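Uncharacterized protein (Thermotoga maritima, PDB 1VMJ) is of unknown function, but as a member of the YjbQ (UPF0047) family may act as a thiamin phosphate synthase. Local coordinates at residues G49-N54 and V144-I149; F22-R27 and Y133-G138. One frame throughout, in Å; residues are numbered along the deposited sequence. Where two conformers were deposited one is given.

Contact 1 pairs two strands of the five-stranded antiparallel sheet, whereas contact 2 ties the loop leaving that sheet's strand 14-22 to the end of strand 130-135 in the three-stranded sheet. Their centres lie about 21 Å apart, yet they touch through Val144, whose CG2 is 3.3 Å from Tyr133 CD1 and 3.6 Å from Phe22 CE2. Contact 1 turns one side to the other subunits of the trimer. Contact 2 probably borders a metal site: Asp137 OD2 is hydrogen-bonded to Asn100 ND2, and Asn100, His93 and His104 hold a sodium ion. The Asp137 side chain lies about 6 Å from a sodium ion and about 5 Å from a sulfate, probably from the crystallisation liquor.

Contact 1 (G49-N54 and V144-I149); sequences GLLLCN and VLVKII
Strands 49-54 and 144-149 run antiparallel, their axes 4.6 Å apart at closest approach and 169° between directions, as neighbours in the five-stranded antiparallel sheet. Six backbone bonds join the hydrogen-bonded pairs Leu50-Ile149, Leu52-Lys147 and Asn54-Leu145, among them Leu52 N to Lys147 O at 2.8 Å. In the non-hydrogen-bonded pairs, Leu51-Ile148 and Cys53-Val146, the side chains turn to the face covered by helix 34-44. There Leu51 CG stands anti to its backbone N (chi1 175°), which sets it against Ile148 CG1 and Val146 CG1. Its CD1 meets Ile148 CD1 at 3.8 Å and Val146 CG1 at 4.0 Å. Branched aliphatic residues suit this place, since their several methyls fill the space between sheet and helix without a polar group to satisfy. Replacing Ile148 with an alanine would remove CG1, CG2 and CD1 and would probably open a gap beside Leu51 CD1 and under Val41 of the helix. Ile148 CG2 meanwhile rests 3.5 Å from Leu50 O on the partner strand.

The other face carries Leu50, Leu52, Asn54, Leu145, Lys147 and Ile149, and it turns toward neighbouring subunits. Leu52 packs on Ile116 of the second subunit and Leu50 on Ile149 of the third, apolar surface suited to burial between chains. The long chain of Lys147 carries NZ to a salt bridge with Glu48 and hydrogen bonds with Thr119 OG1 and Ile118 O, all of the second subunit. Asn54 and Leu145 run alongside one another in the same direction, Asn54 OD1 3.8 Å from Leu145 CB, and Asn54 also touches Arg112 and Glu113. On the face of Leu51 and Val146, near Ile33, compact Cys53 presses its sulfur against Val144, SG to CG1 being just 3.3 Å.

Contact 2 (F22-R27 and Y133-G138); sequences FHTKRR and YGEFDG
The Phe22 and Tyr133 rings form an offset stack, centroids 4.6 Å apart and planes at 17°, with Tyr133 CD2 above one face of Phe22 toward its rim. Phe22 CD2 in turn lies over one face of Tyr133, and Glu135 N over the other, both toward the rim. At the edge of the Arg27 guanidinium water 2 lies in plane, accepting from NE and donating to Phe136 O; over one face sits Asp137 OD1, 4.3 Å from NH1, an opposite charge at which no N-H points. A tyrosine suits its place because the ring stacks while its hydroxyl donates to Glu135 OE1 at 2.7 Å, from above the carboxylate plane. Water 1 donates to that same oxygen and accepts from Thr24 N, bridging the segments. Glu135 OE2 accepts from Asp137 N and forms a salt bridge with Lys142. Thr24 OG1 donates to Arg26 O at 2.7 Å and lies 3.3 Å from Gly138 CA, where a side chain would collide; Gly138 N donates to Arg27 O at 2.8 Å. Arg27 runs extended from CG to NE and reaches Asp99 and Asp102 by salt bridges, while Asp137 pairs with Arg140. In the fold, the loop joining strands 14-22 and 29-32 closes over the end of strand 130-135, Phe22 and Tyr133 rest on Val144 of strand 142-150, and Phe136 packs against helix 101-110.

Contact 1 (G49-N54 and V144-I149)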
# COMPACT_ATOMS: atom_id res chain seq x y z
N GLY A 49 -1.33 11.44 16.17
CA GLY A 49 -2.28 11.24 15.10
C GLY A 49 -1.75 10.36 13.99
O GLY A 49 -0.79 9.63 14.18
N LEU A 50 -2.41 10.43 12.84
CA LEU A 50 -2.01 9.73 11.63
C LEU A 50 -1.98 10.73 10.51
O LEU A 50 -2.90 11.55 10.39
CB LEU A 50 -2.97 8.61 11.27
CG LEU A 50 -3.07 7.41 12.20
CD1 LEU A 50 -4.12 6.44 11.71
CD2 LEU A 50 -1.74 6.70 12.29
N LEU A 51 -0.95 10.63 9.67
CA LEU A 51 -0.78 11.42 8.48
C LEU A 51 -0.91 10.51 7.26
O LEU A 51 -0.27 9.47 7.17
CB LEU A 51 0.58 12.10 8.47
CG LEU A 51 0.99 12.89 7.22
CD1 LEU A 51 1.98 13.97 7.62
CD2 LEU A 51 1.58 12.03 6.13
N LEU A 52 -1.75 10.90 6.33
CA LEU A 52 -1.85 10.30 5.01
C LEU A 52 -1.20 11.25 4.02
O LEU A 52 -1.46 12.43 4.02
CB LEU A 52 -3.32 10.15 4.66
CG LEU A 52 -3.67 9.80 3.21
CD1 LEU A 52 -3.23 8.42 2.86
CD2 LEU A 52 -5.13 9.96 2.91
N CYS A 53 -0.38 10.68 3.15
CA CYS A 53 0.13 11.41 2.04
C CYS A 53 -0.00 10.55 0.79
O CYS A 53 0.59 9.46 0.71
CB CYS A 53 1.60 11.76 2.29
SG CYS A 53 2.31 12.74 0.96
N ASN A 54 -0.75 11.06 -0.18
CA ASN A 54 -1.05 10.30 -1.38
C ASN A 54 -0.93 11.11 -2.65
O ASN A 54 -1.17 12.30 -2.66
CB ASN A 54 -2.41 9.60 -1.29
CG ASN A 54 -3.58 10.57 -1.36
OD1 ASN A 54 -4.10 11.01 -0.33
ND2 ASN A 54 -4.05 10.89 -2.59
N VAL A 144 -0.04 16.13 -4.78
CA VAL A 144 0.01 15.23 -3.65
C VAL A 144 -0.83 15.82 -2.53
O VAL A 144 -0.79 17.03 -2.29
CB VAL A 144 1.47 15.07 -3.17
CG1 VAL A 144 1.58 14.47 -1.80
CG2 VAL A 144 2.25 14.24 -4.18
N LEU A 145 -1.58 14.98 -1.86
CA LEU A 145 -2.40 15.39 -0.74
C LEU A 145 -1.75 14.96 0.56
O LEU A 145 -1.28 13.84 0.67
CB LEU A 145 -3.82 14.81 -0.83
CG LEU A 145 -4.81 15.29 0.24
CD1 LEU A 145 -5.11 16.78 0.11
CD2 LEU A 145 -6.10 14.47 0.16
N VAL A 146 -1.72 15.88 1.53
CA VAL A 146 -1.35 15.57 2.91
C VAL A 146 -2.59 15.84 3.75
O VAL A 146 -3.17 16.92 3.68
CB VAL A 146 -0.21 16.47 3.43
CG1 VAL A 146 0.12 16.15 4.86
CG2 VAL A 146 1.01 16.32 2.56
N LYS A 147 -2.97 14.83 4.52
CA LYS A 147 -4.06 14.92 5.45
C LYS A 147 -3.65 14.34 6.79
O LYS A 147 -3.11 13.25 6.85
CB LYS A 147 -5.28 14.15 4.90
CG LYS A 147 -6.58 14.28 5.75
CD LYS A 147 -7.29 15.58 5.55
CE LYS A 147 -8.64 15.58 6.28
NZ LYS A 147 -9.44 16.82 5.94
N ILE A 148 -3.85 15.12 7.86
CA ILE A 148 -3.49 14.70 9.20
C ILE A 148 -4.68 14.81 10.10
O ILE A 148 -5.40 15.79 10.05
CB ILE A 148 -2.35 15.55 9.80
CG1 ILE A 148 -1.26 15.78 8.75
CG2 ILE A 148 -1.79 14.85 11.03
CD1 ILE A 148 -0.15 16.72 9.20
N ILE A 149 -4.93 13.77 10.87
CA ILE A 149 -5.96 13.84 11.89
C ILE A 149 -5.39 13.44 13.24
O ILE A 149 -4.46 12.61 13.32
CB ILE A 149 -7.23 13.01 11.58
CG1 ILE A 149 -6.94 11.52 11.56
CG2 ILE A 149 -7.84 13.43 10.25
CD1 ILE A 149 -8.25 10.71 11.58

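Contact 2 (F22-R27 and Y133-G138)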
# COMPACT_ATOMS: atom_id res chain seq x y z
N PHE A 22 3.56 19.66 -7.99
CA PHE A 22 4.81 19.34 -8.69
C PHE A 22 4.60 19.54 -10.18
O PHE A 22 3.50 19.39 -10.70
CB PHE A 22 5.26 17.91 -8.38
CG PHE A 22 5.40 17.67 -6.93
CD1 PHE A 22 6.57 18.00 -6.28
CD2 PHE A 22 4.31 17.24 -6.18
CE1 PHE A 22 6.69 17.85 -4.92
CE2 PHE A 22 4.43 17.08 -4.83
CZ PHE A 22 5.60 17.38 -4.19
N HIS A 23 5.66 19.94 -10.86
CA HIS A 23 5.68 20.02 -12.31
C HIS A 23 7.09 19.61 -12.71
O HIS A 23 8.00 20.44 -12.72
CB HIS A 23 5.36 21.43 -12.80
CG HIS A 23 5.15 21.54 -14.28
ND1 HIS A 23 6.18 21.47 -15.19
CD2 HIS A 23 4.02 21.69 -15.01
CE1 HIS A 23 5.70 21.59 -16.41
NE2 HIS A 23 4.39 21.73 -16.33
N THR A 24 7.30 18.33 -12.98
CA THR A 24 8.64 17.85 -13.18
C THR A 24 9.16 18.21 -14.57
O THR A 24 8.41 18.30 -15.53
CB THR A 24 8.71 16.34 -12.98
OG1 THR A 24 7.89 15.69 -13.96
CG2 THR A 24 8.22 15.99 -11.58
N LYS A 25 10.48 18.37 -14.66
CA LYS A 25 11.13 18.70 -15.92
C LYS A 25 11.03 17.54 -16.92
O LYS A 25 10.91 17.75 -18.13
CB LYS A 25 12.60 19.04 -15.66
CG LYS A 25 13.40 19.32 -16.93
CD LYS A 25 14.80 19.83 -16.61
CE LYS A 25 15.66 19.88 -17.87
NZ LYS A 25 16.79 20.84 -17.74
N ARG A 26 11.09 16.32 -16.40
CA ARG A 26 11.09 15.13 -17.24
C ARG A 26 9.90 14.23 -16.92
O ARG A 26 9.16 14.44 -15.96
CB ARG A 26 12.39 14.36 -17.04
CG ARG A 26 13.65 15.24 -17.19
CD ARG A 26 14.95 14.44 -17.15
NE ARG A 26 16.11 15.26 -17.53
CZ ARG A 26 16.79 16.07 -16.72
NH1 ARG A 26 16.45 16.22 -15.44
NH2 ARG A 26 17.84 16.76 -17.18
N ARG A 27 9.73 13.20 -17.72
CA ARG A 27 8.60 12.29 -17.58
C ARG A 27 8.57 11.58 -16.22
O ARG A 27 7.50 11.41 -15.62
CB ARG A 27 8.66 11.23 -18.70
CG ARG A 27 7.46 10.32 -18.77
CD ARG A 27 7.66 9.28 -19.82
NE ARG A 27 6.61 8.27 -19.83
CZ ARG A 27 5.58 8.27 -20.66
NH1 ARG A 27 5.45 9.24 -21.56
NH2 ARG A 27 4.68 7.29 -20.61
N TYR A 133 7.85 11.67 -3.64
CA TYR A 133 6.91 11.73 -4.74
C TYR A 133 7.59 11.03 -5.90
O TYR A 133 8.70 11.38 -6.29
CB TYR A 133 6.60 13.18 -5.13
CG TYR A 133 5.62 13.31 -6.27
CD1 TYR A 133 4.37 12.71 -6.20
CD2 TYR A 133 5.96 13.98 -7.45
CE1 TYR A 133 3.46 12.81 -7.24
CE2 TYR A 133 5.05 14.11 -8.50
CZ TYR A 133 3.81 13.50 -8.38
OH TYR A 133 2.91 13.57 -9.40
N GLY A 134 6.91 10.01 -6.43
CA GLY A 134 7.37 9.28 -7.58
C GLY A 134 6.54 9.66 -8.78
O GLY A 134 5.39 9.22 -8.94
N GLU A 135 7.10 10.50 -9.63
CA GLU A 135 6.43 10.93 -10.83
C GLU A 135 6.71 9.96 -11.97
O GLU A 135 7.87 9.73 -12.28
CB GLU A 135 6.93 12.33 -11.23
CG GLU A 135 6.25 12.90 -12.47
CD GLU A 135 4.76 13.00 -12.28
OE1 GLU A 135 4.31 14.03 -11.70
OE2 GLU A 135 4.06 12.05 -12.68
N PHE A 136 5.67 9.41 -12.60
CA PHE A 136 5.84 8.53 -13.75
C PHE A 136 5.28 9.08 -15.06
O PHE A 136 5.44 8.47 -16.10
CB PHE A 136 5.31 7.13 -13.43
CG PHE A 136 5.96 6.54 -12.21
CD1 PHE A 136 7.31 6.33 -12.21
CD2 PHE A 136 5.24 6.27 -11.06
CE1 PHE A 136 7.95 5.83 -11.09
CE2 PHE A 136 5.88 5.77 -9.95
CZ PHE A 136 7.24 5.56 -9.98
N ASP A 137 4.58 10.21 -14.98
CA ASP A 137 4.05 10.88 -16.18
C ASP A 137 3.96 12.39 -15.93
O ASP A 137 2.88 12.97 -15.83
CB ASP A 137 2.69 10.29 -16.58
CG ASP A 137 2.11 10.96 -17.83
OD1 ASP A 137 2.90 11.30 -18.75
OD2 ASP A 137 0.86 11.16 -17.89
N GLY A 138 5.14 12.98 -15.84
CA GLY A 138 5.28 14.37 -15.40
C GLY A 138 5.24 15.40 -16.51
O GLY A 138 4.58 15.21 -17.51
O HOH W 1 4.86 16.68 -12.80
O HOH W 2 6.74 6.54 -17.51